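PDB 2P7I: methyltransferase from Pectobacterium atrosepticum SCRI1043, which probably transfers a methyl group from S-adenosylmethionine to an acceptor that is not yet identified. Local coordinates for residues Thr38-Pro43 and Phe241-Lys246; Arg125-Trp130 and Ala189-Thr194; Leu47-Phe52 and Ser93-Ala98; Cys69-Ala72 and Ala76-His79. One frame throughout, in Å; residues are numbered along the deposited sequence. Where two conformers were deposited one is given.

How the interactions relate
All four contacts reach one mixed sheet of the Rossmann-like methyltransferase fold. Interaction 1 is buried and wholly apolar, setting an aromatic ring from the loop after helix 24-37 against strand 237-245 beside a subunit interface. Interaction 2, also buried, mixes leucine packing with an asparagine and a bridging water; backbone bonds between strands 237-245 and 192-201 join it to interaction 1. Interactions 3 and 4 lie on neighbouring strands 46-49 and 67-71, linked by the G50 N to V70 O bond. Interaction 3, partly buried, sets an aromatic edge against a glycine amide beside a probable cofactor pocket; interaction 4, buried, packs the methylenes of a glutamate whose carboxylate is bonded to backbone amides.

Interaction 1: residues Thr38-Pro43 and Phe241-Lys246; sequences TPFFRP and FLLCEK
The F40 ring carries the methyl group L243 CD2 over one face, while the F241 ring meets it obliquely. The two ring planes stand at 66° and their centroids are 5.9 Å apart. The closest ring atoms are F40 CE2 and F241 CE2, at 3.8 Å. L243 CD2 comes closer, 3.4 Å from F40 CD1, and its other methyl, L243 CD1, reaches F40 CB at 3.9 Å. Leucine suits this place because its forked end spans both the ring and its stem. On the strand, F241 and L243 are two residues apart and so project from the same face of the sheet; each has CG anti to its backbone N (chi1 167° in F241), which sends both toward the loop after helix 24-37. F138 of the adjacent strand 135-142 also packs on F40 and L243. In a second subunit, Y195 meets the F40 ring edge-to-face, and that subunit's own F40 ring lies against it. F40 O and R42 O take polar bonds from R136 and N106 of neighbouring strands, but between these two segments the hold is apolar, and the same cluster runs on into the subunit interface.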
loop_
_atom_site.group_PDB
_atom_site.type_symbol
_atom_site.label_atom_id
_atom_site.label_comp_id
_atom_site.label_asym_id
_atom_site.label_seq_id
_atom_site.Cartn_x
_atom_site.Cartn_y
_atom_site.Cartn_z
ATOM N N THR B 38 0.404 22.572 9.921
ATOM C CA THR B 38 -0.381 23.813 9.940
ATOM C C THR B 38 -1.871 23.639 10.257
ATOM O O THR B 38 -2.392 24.354 11.095
ATOM C CB THR B 38 -0.165 24.620 8.659
ATOM O OG1 THR B 38 1.185 25.108 8.660
ATOM C CG2 THR B 38 -1.107 25.825 8.610
ATOM N N PRO B 39 -2.554 22.672 9.627
ATOM C CA PRO B 39 -3.969 22.511 9.915
ATOM C C PRO B 39 -4.298 22.110 11.365
ATOM O O PRO B 39 -5.445 22.248 11.800
ATOM C CB PRO B 39 -4.410 21.390 8.970
ATOM C CG PRO B 39 -3.312 21.187 8.036
ATOM C CD PRO B 39 -2.072 21.710 8.627
ATOM N N PHE B 40 -3.310 21.589 12.081
ATOM C CA PHE B 40 -3.510 21.083 13.430
ATOM C C PHE B 40 -3.075 22.019 14.541
ATOM O O PHE B 40 -3.388 21.753 15.712
ATOM C CB PHE B 40 -2.733 19.776 13.622
ATOM C CG PHE B 40 -3.107 18.691 12.658
ATOM C CD1 PHE B 40 -4.389 18.171 12.677
ATOM C CD2 PHE B 40 -2.175 18.162 11.755
ATOM C CE1 PHE B 40 -4.756 17.137 11.824
ATOM C CE2 PHE B 40 -2.525 17.142 10.901
ATOM C CZ PHE B 40 -3.811 16.623 10.930
ATOM N N PHE B 41 -2.331 23.071 14.208
ATOM C CA PHE B 41 -1.824 24.008 15.208
ATOM C C PHE B 41 -2.960 24.538 16.067
ATOM O O PHE B 41 -4.052 24.821 15.567
ATOM C CB PHE B 41 -1.104 25.189 14.573
ATOM C CG PHE B 41 0.322 24.919 14.125
ATOM C CD1 PHE B 41 1.196 24.118 14.852
ATOM C CD2 PHE B 41 0.814 25.557 12.989
ATOM C CE1 PHE B 41 2.527 23.934 14.431
ATOM C CE2 PHE B 41 2.111 25.366 12.558
ATOM C CZ PHE B 41 2.975 24.554 13.271
ATOM N N ARG B 42 -2.696 24.608 17.370
ATOM C CA ARG B 42 -3.594 25.219 18.337
ATOM C C ARG B 42 -3.209 26.670 18.575
ATOM O O ARG B 42 -2.030 27.018 18.549
ATOM C CB ARG B 42 -3.444 24.519 19.683
ATOM C CG ARG B 42 -3.668 23.042 19.690
ATOM C CD ARG B 42 -5.115 22.740 19.749
ATOM N NE ARG B 42 -5.653 23.375 20.931
ATOM C CZ ARG B 42 -6.914 23.746 21.087
ATOM N NH1 ARG B 42 -7.814 23.516 20.130
ATOM N NH2 ARG B 42 -7.273 24.349 22.215
ATOM N N PRO B 43 -4.190 27.524 18.894
ATOM C CA PRO B 43 -3.801 28.900 19.258
ATOM C C PRO B 43 -3.057 28.860 20.567
ATOM O O PRO B 43 -3.303 27.970 21.376
ATOM C CB PRO B 43 -5.142 29.617 19.435
ATOM C CG PRO B 43 -6.153 28.485 19.696
ATOM C CD PRO B 43 -5.643 27.287 18.977
ATOM N N PHE B 241 4.448 10.824 11.044
ATOM C CA PHE B 241 3.928 11.945 11.802
ATOM C C PHE B 241 2.742 11.438 12.579
ATOM O O PHE B 241 1.733 10.983 12.007
ATOM C CB PHE B 241 3.561 13.089 10.813
ATOM C CG PHE B 241 2.733 14.220 11.388
ATOM C CD1 PHE B 241 2.854 14.638 12.715
ATOM C CD2 PHE B 241 1.854 14.908 10.569
ATOM C CE1 PHE B 241 2.047 15.672 13.209
ATOM C CE2 PHE B 241 1.086 15.970 11.056
ATOM C CZ PHE B 241 1.146 16.323 12.382
ATOM N N LEU B 242 2.889 11.451 13.894
ATOM C CA LEU B 242 1.792 11.279 14.804
ATOM C C LEU B 242 1.373 12.599 15.486
ATOM O O LEU B 242 2.179 13.279 16.084
ATOM C CB LEU B 242 2.126 10.242 15.891
ATOM C CG LEU B 242 2.482 8.797 15.492
ATOM C CD1 LEU B 242 2.558 7.978 16.853
ATOM C CD2 LEU B 242 1.461 8.208 14.587
ATOM N N LEU B 243 0.094 12.920 15.398
ATOM C CA LEU B 243 -0.503 14.016 16.161
ATOM C C LEU B 243 -1.065 13.423 17.408
ATOM O O LEU B 243 -1.925 12.530 17.376
ATOM C CB LEU B 243 -1.644 14.700 15.395
ATOM C CG LEU B 243 -2.186 15.987 16.067
ATOM C CD1 LEU B 243 -1.126 17.127 15.940
ATOM C CD2 LEU B 243 -3.506 16.380 15.420
ATOM N N CYS B 244 -0.610 13.905 18.544
ATOM C CA CYS B 244 -0.992 13.337 19.822
ATOM C C CYS B 244 -1.570 14.397 20.751
ATOM O O CYS B 244 -1.247 15.590 20.642
ATOM C CB CYS B 244 0.247 12.776 20.511
ATOM S SG CYS B 244 1.111 11.464 19.589
ATOM N N GLU B 245 -2.431 13.946 21.640
ATOM C CA GLU B 245 -3.028 14.778 22.690
ATOM C C GLU B 245 -2.788 14.121 24.027
ATOM O O GLU B 245 -2.338 12.963 24.110
ATOM C CB GLU B 245 -4.512 15.012 22.414
ATOM C CG GLU B 245 -4.625 15.942 21.208
ATOM C CD GLU B 245 -6.045 16.160 20.706
ATOM O OE1 GLU B 245 -6.886 16.605 21.489
ATOM O OE2 GLU B 245 -6.303 15.917 19.510
ATOM N N LYS B 246 -3.054 14.890 25.069
ATOM C CA LYS B 246 -2.732 14.464 26.425
ATOM C C LYS B 246 -3.698 13.383 26.891
ATOM O O LYS B 246 -4.903 13.487 26.695
ATOM C CB LYS B 246 -2.804 15.683 27.361
ATOM C CG LYS B 246 -2.544 15.383 28.783
ATOM C CD LYS B 246 -2.384 16.697 29.604
ATOM C CE LYS B 246 -2.093 16.348 31.078
ATOM N NZ LYS B 246 -1.585 17.525 31.902
#

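Interaction 2: residues Arg125-Trp130 and Ala189-Thr194; sequences RINDDW and AGLQVT
D128 OD1 is gripped by two donors: the side-chain amide N127 ND2, at 2.9 Å, and a water 2.7 Å from D128 OD1, which also donates to A189 O. The water thus links helix 119-130 to the Schellman motif that ends helix 179-188, where G190 takes a positive phi of 88° before strand 192-201 begins. Glycine suits that position, since a CB would be jammed against the carbonyl O of A189 and would also point at the N127 amide. The bond from N127 ND2 is nearly straight, at 172°, and keeps D128 OD1 close to the amide plane; together with the bond that N127 OD1 accepts from G247 N, it fixes the rotation of the amide. An asparagine fits here because one flat group can donate at one end and accept at the other in a buried place. N127 OD1 also lies 3.4 Å from G190 O, but both are acceptors and no bond forms. Beside the amide, the side chains of L191 and N127 run antiparallel alongside one another, while L123 of helix 119-130 and A186 of helix 179-188 also pack on L191. The methyl L191 CD2 touches both ends of the asparagine side chain, lying 3.4 Å from N127 OD1 and 3.7 Å from N127 CB.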
loop_
_atom_site.group_PDB
_atom_site.type_symbol
_atom_site.label_atom_id
_atom_site.label_comp_id
_atom_site.label_asym_id
_atom_site.label_seq_id
_atom_site.Cartn_x
_atom_site.Cartn_y
_atom_site.Cartn_z
ATOM N N ARG B 125 6.992 12.655 29.944
ATOM C CA ARG B 125 7.134 14.019 30.434
ATOM C C ARG B 125 6.284 14.962 29.606
ATOM O O ARG B 125 5.608 15.854 30.129
ATOM C CB ARG B 125 8.570 14.496 30.345
ATOM C CG ARG B 125 9.516 13.909 31.334
ATOM C CD ARG B 125 10.601 14.932 31.702
ATOM N NE ARG B 125 10.043 15.953 32.582
ATOM C CZ ARG B 125 10.734 16.968 33.087
ATOM N NH1 ARG B 125 12.018 17.118 32.805
ATOM N NH2 ARG B 125 10.130 17.851 33.868
ATOM N N ILE B 126 6.287 14.754 28.297
ATOM C CA ILE B 126 5.516 15.606 27.429
ATOM C C ILE B 126 4.038 15.482 27.811
ATOM O O ILE B 126 3.340 16.489 27.936
ATOM C CB ILE B 126 5.715 15.253 25.961
ATOM C CG1 ILE B 126 7.117 15.625 25.503
ATOM C CG2 ILE B 126 4.687 15.945 25.096
ATOM C CD1 ILE B 126 7.422 15.092 24.044
ATOM N N ASN B 127 3.565 14.255 28.027
ATOM C CA ASN B 127 2.169 14.051 28.341
ATOM C C ASN B 127 1.832 14.638 29.695
ATOM O O ASN B 127 0.849 15.369 29.833
ATOM C CB ASN B 127 1.831 12.560 28.361
ATOM C CG ASN B 127 0.339 12.304 28.486
ATOM O OD1 ASN B 127 -0.389 12.439 27.513
ATOM N ND2 ASN B 127 -0.124 11.986 29.701
ATOM N N ASP B 128 2.653 14.315 30.696
ATOM C CA ASP B 128 2.308 14.571 32.078
ATOM C C ASP B 128 2.678 15.955 32.586
ATOM O O ASP B 128 2.017 16.499 33.468
ATOM C CB ASP B 128 2.994 13.546 32.987
ATOM C CG ASP B 128 2.462 12.142 32.822
ATOM O OD1 ASP B 128 1.578 11.900 31.993
ATOM O OD2 ASP B 128 2.953 11.275 33.544
ATOM N N ASP B 129 3.776 16.501 32.084
ATOM C CA ASP B 129 4.335 17.752 32.611
ATOM C C ASP B 129 4.127 18.939 31.680
ATOM O O ASP B 129 3.938 20.069 32.140
ATOM C CB ASP B 129 5.817 17.568 32.817
ATOM C CG ASP B 129 6.134 16.614 33.932
ATOM O OD1 ASP B 129 5.212 16.292 34.703
ATOM O OD2 ASP B 129 7.307 16.202 34.029
ATOM N N TRP B 130 4.151 18.703 30.377
ATOM C CA TRP B 130 4.293 19.822 29.445
ATOM C C TRP B 130 3.103 20.150 28.565
ATOM O O TRP B 130 2.912 21.322 28.272
ATOM C CB TRP B 130 5.560 19.650 28.605
ATOM C CG TRP B 130 6.822 19.638 29.437
ATOM C CD1 TRP B 130 7.028 20.242 30.628
ATOM C CD2 TRP B 130 8.047 18.986 29.091
ATOM N NE1 TRP B 130 8.320 20.019 31.056
ATOM C CE2 TRP B 130 8.969 19.262 30.116
ATOM C CE3 TRP B 130 8.470 18.248 27.979
ATOM C CZ2 TRP B 130 10.262 18.774 30.092
ATOM C CZ3 TRP B 130 9.751 17.785 27.937
ATOM C CH2 TRP B 130 10.647 18.060 28.990
ATOM N N ALA B 189 3.651 5.769 26.640
ATOM C CA ALA B 189 3.902 6.996 27.411
ATOM C C ALA B 189 2.618 7.653 27.956
ATOM O O ALA B 189 2.688 8.686 28.641
ATOM C CB ALA B 189 4.635 8.003 26.503
ATOM N N GLY B 190 1.443 7.089 27.646
ATOM C CA GLY B 190 0.166 7.665 28.049
ATOM C C GLY B 190 -0.467 8.694 27.134
ATOM O O GLY B 190 -1.507 9.246 27.464
ATOM N N LEU B 191 0.153 8.986 26.008
ATOM C CA LEU B 191 -0.419 9.905 25.044
ATOM C C LEU B 191 -1.567 9.305 24.307
ATOM O O LEU B 191 -1.651 8.068 24.180
ATOM C CB LEU B 191 0.596 10.297 23.985
ATOM C CG LEU B 191 1.793 11.131 24.484
ATOM C CD1 LEU B 191 2.988 10.958 23.548
ATOM C CD2 LEU B 191 1.393 12.627 24.644
ATOM N N GLN B 192 -2.466 10.175 23.838
ATOM C CA GLN B 192 -3.562 9.770 22.958
ATOM C C GLN B 192 -3.117 10.083 21.546
ATOM O O GLN B 192 -2.795 11.214 21.262
ATOM C CB GLN B 192 -4.853 10.544 23.257
ATOM C CG GLN B 192 -5.361 10.413 24.690
ATOM C CD GLN B 192 -6.844 10.806 24.852
ATOM O OE1 GLN B 192 -7.170 11.789 25.517
ATOM N NE2 GLN B 192 -7.733 10.023 24.251
ATOM N N VAL B 193 -3.079 9.084 20.673
ATOM C CA VAL B 193 -2.692 9.329 19.293
ATOM C C VAL B 193 -3.955 9.648 18.549
ATOM O O VAL B 193 -4.866 8.821 18.471
ATOM C CB VAL B 193 -1.940 8.120 18.683
ATOM C CG1 VAL B 193 -1.749 8.335 17.184
ATOM C CG2 VAL B 193 -0.632 7.899 19.405
ATOM N N THR B 194 -4.018 10.850 17.988
ATOM C CA THR B 194 -5.201 11.394 17.360
ATOM C C THR B 194 -5.182 11.259 15.840
ATOM O O THR B 194 -6.218 11.074 15.220
ATOM C CB THR B 194 -5.280 12.877 17.729
ATOM O OG1 THR B 194 -5.342 12.994 19.164
ATOM C CG2 THR B 194 -6.471 13.542 17.100
HETATM O O HOH W 1 1.526 9.399 30.960
#

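Interaction 3: residues Leu47-Phe52 and Ser93-Ala98; sequences LELGSF and SRFEDA
F95 directs its CB toward strand 46-49, and its ring carries the contact atom by atom out to the tip. On the side of the ring nearer the strand, F95 CD1 lies 3.9 Å from the methyl L49 CD2. One atom further, F95 CE1 meets L49 CD2 at 3.8 Å and L49 CB at 3.9 Å, so the leucine crosses this side of the ring at a slant. At the tip, F95 CZ comes to 3.4 Å from G50 N, which sits at the ring edge in its plane, and to 3.8 Å from G50 CA. G50 N gives its hydrogen bond to V70 O in the next strand, not to the ring. With CG anti to the carbonyl carbon (chi1 -59°), the ring extends to the point where the strand ends. Glycine suits position 50 because phi is positive there, 80°, and because a CB would lie close against F95 CZ. Leucine suits position 49 because a branched, purely apolar side chain fills a site lined by I107, L109, I126, W130 and F95; L122, V112 and I116 touch the phenylalanine. The loop is braced locally, with R94 O accepting both S93 OG and D97 N from opposite faces of its plane. A Tris molecule, probably from the crystallisation liquor, bonds to E48 OE2 and G50 O. The sequence E-L-G at the end of the first strand matches the start of motif I, the glycine-rich loop that in class I methyltransferases lines the S-adenosylmethionine pocket, consistent with the Tris marking that site.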
loop_
_atom_site.group_PDB
_atom_site.type_symbol
_atom_site.label_atom_id
_atom_site.label_comp_id
_atom_site.label_asym_id
_atom_site.label_seq_id
_atom_site.Cartn_x
_atom_site.Cartn_y
_atom_site.Cartn_z
ATOM N N LEU B 47 6.222 24.902 22.181
ATOM C CA LEU B 47 7.460 24.396 22.734
ATOM C C LEU B 47 8.164 23.552 21.660
ATOM O O LEU B 47 7.568 22.621 21.121
ATOM C CB LEU B 47 7.181 23.540 23.978
ATOM C CG LEU B 47 8.345 22.795 24.646
ATOM C CD1 LEU B 47 9.406 23.697 25.282
ATOM C CD2 LEU B 47 7.774 21.800 25.718
ATOM N N GLU B 48 9.420 23.876 21.361
ATOM C CA GLU B 48 10.237 23.120 20.400
ATOM C C GLU B 48 11.327 22.367 21.150
ATOM O O GLU B 48 12.270 22.968 21.690
ATOM C CB GLU B 48 10.834 24.013 19.310
ATOM C CG GLU B 48 11.691 23.223 18.318
ATOM C CD GLU B 48 12.411 24.065 17.270
ATOM O OE1 GLU B 48 12.587 25.291 17.443
ATOM O OE2 GLU B 48 12.853 23.451 16.277
ATOM N N LEU B 49 11.164 21.052 21.219
ATOM C CA LEU B 49 12.100 20.188 21.916
ATOM C C LEU B 49 13.190 19.749 20.960
ATOM O O LEU B 49 12.910 19.136 19.937
ATOM C CB LEU B 49 11.356 18.977 22.489
ATOM C CG LEU B 49 10.390 19.334 23.621
ATOM C CD1 LEU B 49 9.504 18.154 23.989
ATOM C CD2 LEU B 49 11.205 19.841 24.815
ATOM N N GLY B 50 14.437 20.071 21.295
ATOM C CA GLY B 50 15.592 19.763 20.446
ATOM C C GLY B 50 15.749 20.758 19.325
ATOM O O GLY B 50 15.784 20.384 18.170
ATOM N N SER B 51 15.831 22.031 19.666
ATOM C CA SER B 51 15.778 23.112 18.664
ATOM C C SER B 51 17.101 23.293 17.920
ATOM O O SER B 51 17.185 24.007 16.900
ATOM C CB SER B 51 15.366 24.410 19.338
ATOM O OG SER B 51 16.051 24.562 20.572
ATOM N N PHE B 52 18.149 22.679 18.460
ATOM C CA PHE B 52 19.495 22.776 17.896
ATOM C C PHE B 52 19.877 24.212 17.486
ATOM O O PHE B 52 19.793 25.126 18.320
ATOM C CB PHE B 52 19.618 21.758 16.759
ATOM C CG PHE B 52 21.026 21.356 16.456
ATOM C CD1 PHE B 52 21.884 20.929 17.475
ATOM C CD2 PHE B 52 21.490 21.368 15.154
ATOM C CE1 PHE B 52 23.185 20.545 17.201
ATOM C CE2 PHE B 52 22.776 20.983 14.869
ATOM C CZ PHE B 52 23.629 20.568 15.901
ATOM N N SER B 93 19.173 22.820 28.376
ATOM C CA SER B 93 19.021 21.705 29.291
ATOM C C SER B 93 18.892 20.430 28.516
ATOM O O SER B 93 18.497 20.455 27.354
ATOM C CB SER B 93 17.754 21.885 30.130
ATOM O OG SER B 93 17.601 20.820 31.062
ATOM N N ARG B 94 19.203 19.312 29.168
ATOM C CA ARG B 94 18.781 18.010 28.685
ATOM C C ARG B 94 17.326 17.834 29.087
ATOM O O ARG B 94 16.873 18.392 30.090
ATOM C CB ARG B 94 19.617 16.896 29.294
ATOM C CG ARG B 94 21.104 17.047 29.030
ATOM C CD ARG B 94 21.844 15.868 29.596
ATOM N NE ARG B 94 21.272 14.631 29.076
ATOM C CZ ARG B 94 21.725 13.937 28.025
ATOM N NH1 ARG B 94 22.816 14.320 27.355
ATOM N NH2 ARG B 94 21.097 12.820 27.657
ATOM N N PHE B 95 16.588 17.049 28.320
ATOM C CA PHE B 95 15.161 16.968 28.526
ATOM C C PHE B 95 14.801 16.449 29.916
ATOM O O PHE B 95 13.843 16.910 30.536
ATOM C CB PHE B 95 14.514 16.091 27.451
ATOM C CG PHE B 95 14.725 16.584 26.025
ATOM C CD1 PHE B 95 14.490 17.896 25.671
ATOM C CD2 PHE B 95 15.118 15.714 25.033
ATOM C CE1 PHE B 95 14.669 18.331 24.344
ATOM C CE2 PHE B 95 15.280 16.136 23.727
ATOM C CZ PHE B 95 15.064 17.445 23.383
ATOM N N GLU B 96 15.576 15.496 30.416
ATOM C CA GLU B 96 15.247 14.861 31.687
ATOM C C GLU B 96 15.392 15.810 32.872
ATOM O O GLU B 96 14.737 15.594 33.890
ATOM C CB GLU B 96 16.077 13.596 31.907
ATOM C CG GLU B 96 17.579 13.804 31.742
ATOM C CD GLU B 96 18.082 13.526 30.324
ATOM O OE1 GLU B 96 17.432 13.931 29.325
ATOM O OE2 GLU B 96 19.147 12.893 30.213
ATOM N N ASP B 97 16.217 16.850 32.729
ATOM C CA ASP B 97 16.448 17.852 33.793
ATOM C C ASP B 97 15.638 19.131 33.628
ATOM O O ASP B 97 15.661 19.986 34.501
ATOM C CB ASP B 97 17.920 18.308 33.826
ATOM C CG ASP B 97 18.907 17.160 33.819
ATOM O OD1 ASP B 97 18.663 16.137 34.501
ATOM O OD2 ASP B 97 19.942 17.296 33.128
ATOM N N ALA B 98 14.973 19.290 32.496
ATOM C CA ALA B 98 14.358 20.550 32.133
ATOM C C ALA B 98 13.178 20.877 33.044
ATOM O O ALA B 98 12.276 20.061 33.265
ATOM C CB ALA B 98 13.918 20.523 30.664
#

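Interaction 4: residues Cys69-Ala72 and Ala76-His79; sequences CVEA and AISH
E71 lays the aliphatic part of its side chain against helix 74-83, where I77 and A76 receive it. I77 CD1 is 4.0 Å from E71 CB and 3.8 Å from E71 O, while E71 CG lies 4.2 Å from both I77 CB and A76 CB. The glutamate and the isoleucine overlap head to tail: I77 extends back over the strand, with CG1 anti to its backbone N (chi1 -152°), as E71 reaches out to the helix. Alanine suits position 76, where the small methyl lets the bent glutamate chain pass close to the helix. A long, branched isoleucine suits position 77, since its extended CG1-CD1 arm reaches E71 CB and E71 O.

In the next shell, Y90 and H92 of strand 88-92 pack on I77. The carboxylate of E71 turns away from I77 at chi2 (49°) while staying beside A76, and each oxygen is held by a backbone amide: E71 OE1 accepts from F52 N, and E71 OE2 from S73 N. S73 OG in turn accepts from A76 N at the start of the helix. The contact packs strand 67-71 on helix 74-83 within the beta-alpha-beta unit completed by strand 88-92. In class I methyltransferases an acidic residue at the end of the second strand commonly meets the ribose of the cofactor; E71, at the end of the second strand, probably corresponds to it, though no cofactor is bound here. One residue therefore does two jobs: its methylenes seal strand to helix by van der Waals contact, while its carboxylate ties together the loops that follow strands 46-49 and 67-71.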
loop_
_atom_site.group_PDB
_atom_site.type_symbol
_atom_site.label_atom_id
_atom_site.label_comp_id
_atom_site.label_asym_id
_atom_site.label_seq_id
_atom_site.Cartn_x
_atom_site.Cartn_y
_atom_site.Cartn_z
ATOM N N CYS B 69 12.277 27.083 23.426
ATOM C CA CYS B 69 13.194 26.171 22.755
ATOM C C CYS B 69 14.094 25.520 23.768
ATOM O O CYS B 69 14.826 26.224 24.466
ATOM C CB CYS B 69 14.092 26.920 21.768
ATOM S SG CYS B 69 13.307 27.613 20.308
ATOM N N VAL B 70 14.068 24.189 23.811
ATOM C CA VAL B 70 14.925 23.407 24.689
ATOM C C VAL B 70 15.965 22.707 23.838
ATOM O O VAL B 70 15.630 21.998 22.879
ATOM C CB VAL B 70 14.139 22.362 25.515
ATOM C CG1 VAL B 70 15.069 21.594 26.441
ATOM C CG2 VAL B 70 13.054 23.024 26.327
ATOM N N GLU B 71 17.227 22.911 24.203
ATOM C CA GLU B 71 18.362 22.362 23.472
ATOM C C GLU B 71 19.476 22.113 24.457
ATOM O O GLU B 71 19.741 22.955 25.317
ATOM C CB GLU B 71 18.820 23.343 22.394
ATOM C CG GLU B 71 20.098 22.965 21.659
ATOM C CD GLU B 71 20.119 21.538 21.146
ATOM O OE1 GLU B 71 19.100 21.057 20.597
ATOM O OE2 GLU B 71 21.177 20.894 21.279
ATOM N N ALA B 72 20.110 20.948 24.343
ATOM C CA ALA B 72 21.170 20.526 25.282
ATOM C C ALA B 72 22.546 21.157 24.970
ATOM O O ALA B 72 23.376 21.324 25.876
ATOM C CB ALA B 72 21.278 19.011 25.288
ATOM N N ALA B 76 25.062 25.166 19.851
ATOM C CA ALA B 76 23.869 25.228 18.989
ATOM C C ALA B 76 22.892 26.309 19.459
ATOM O O ALA B 76 22.391 27.130 18.673
ATOM C CB ALA B 76 23.177 23.863 18.966
ATOM N N ILE B 77 22.637 26.310 20.760
ATOM C CA ILE B 77 21.646 27.201 21.339
ATOM C C ILE B 77 22.098 28.661 21.217
ATOM O O ILE B 77 21.274 29.561 21.069
ATOM C CB ILE B 77 21.323 26.780 22.813
ATOM C CG1 ILE B 77 19.897 27.188 23.198
ATOM C CG2 ILE B 77 22.343 27.325 23.769
ATOM C CD1 ILE B 77 19.470 26.675 24.561
ATOM N N SER B 78 23.413 28.881 21.237
ATOM C CA SER B 78 23.985 30.206 21.048
ATOM C C SER B 78 23.849 30.691 19.596
ATOM O O SER B 78 23.491 31.845 19.332
ATOM C CB SER B 78 25.454 30.168 21.440
ATOM O OG SER B 78 26.022 31.458 21.351
ATOM N N HIS B 79 24.136 29.800 18.654
ATOM C CA HIS B 79 23.951 30.095 17.236
ATOM C C HIS B 79 22.507 30.500 16.938
ATOM O O HIS B 79 22.264 31.520 16.285
ATOM C CB HIS B 79 24.357 28.883 16.403
ATOM C CG HIS B 79 24.179 29.063 14.930
ATOM N ND1 HIS B 79 25.226 29.355 14.083
ATOM C CD2 HIS B 79 23.077 28.969 14.149
ATOM C CE1 HIS B 79 24.774 29.440 12.844
ATOM N NE2 HIS B 79 23.473 29.210 12.857
#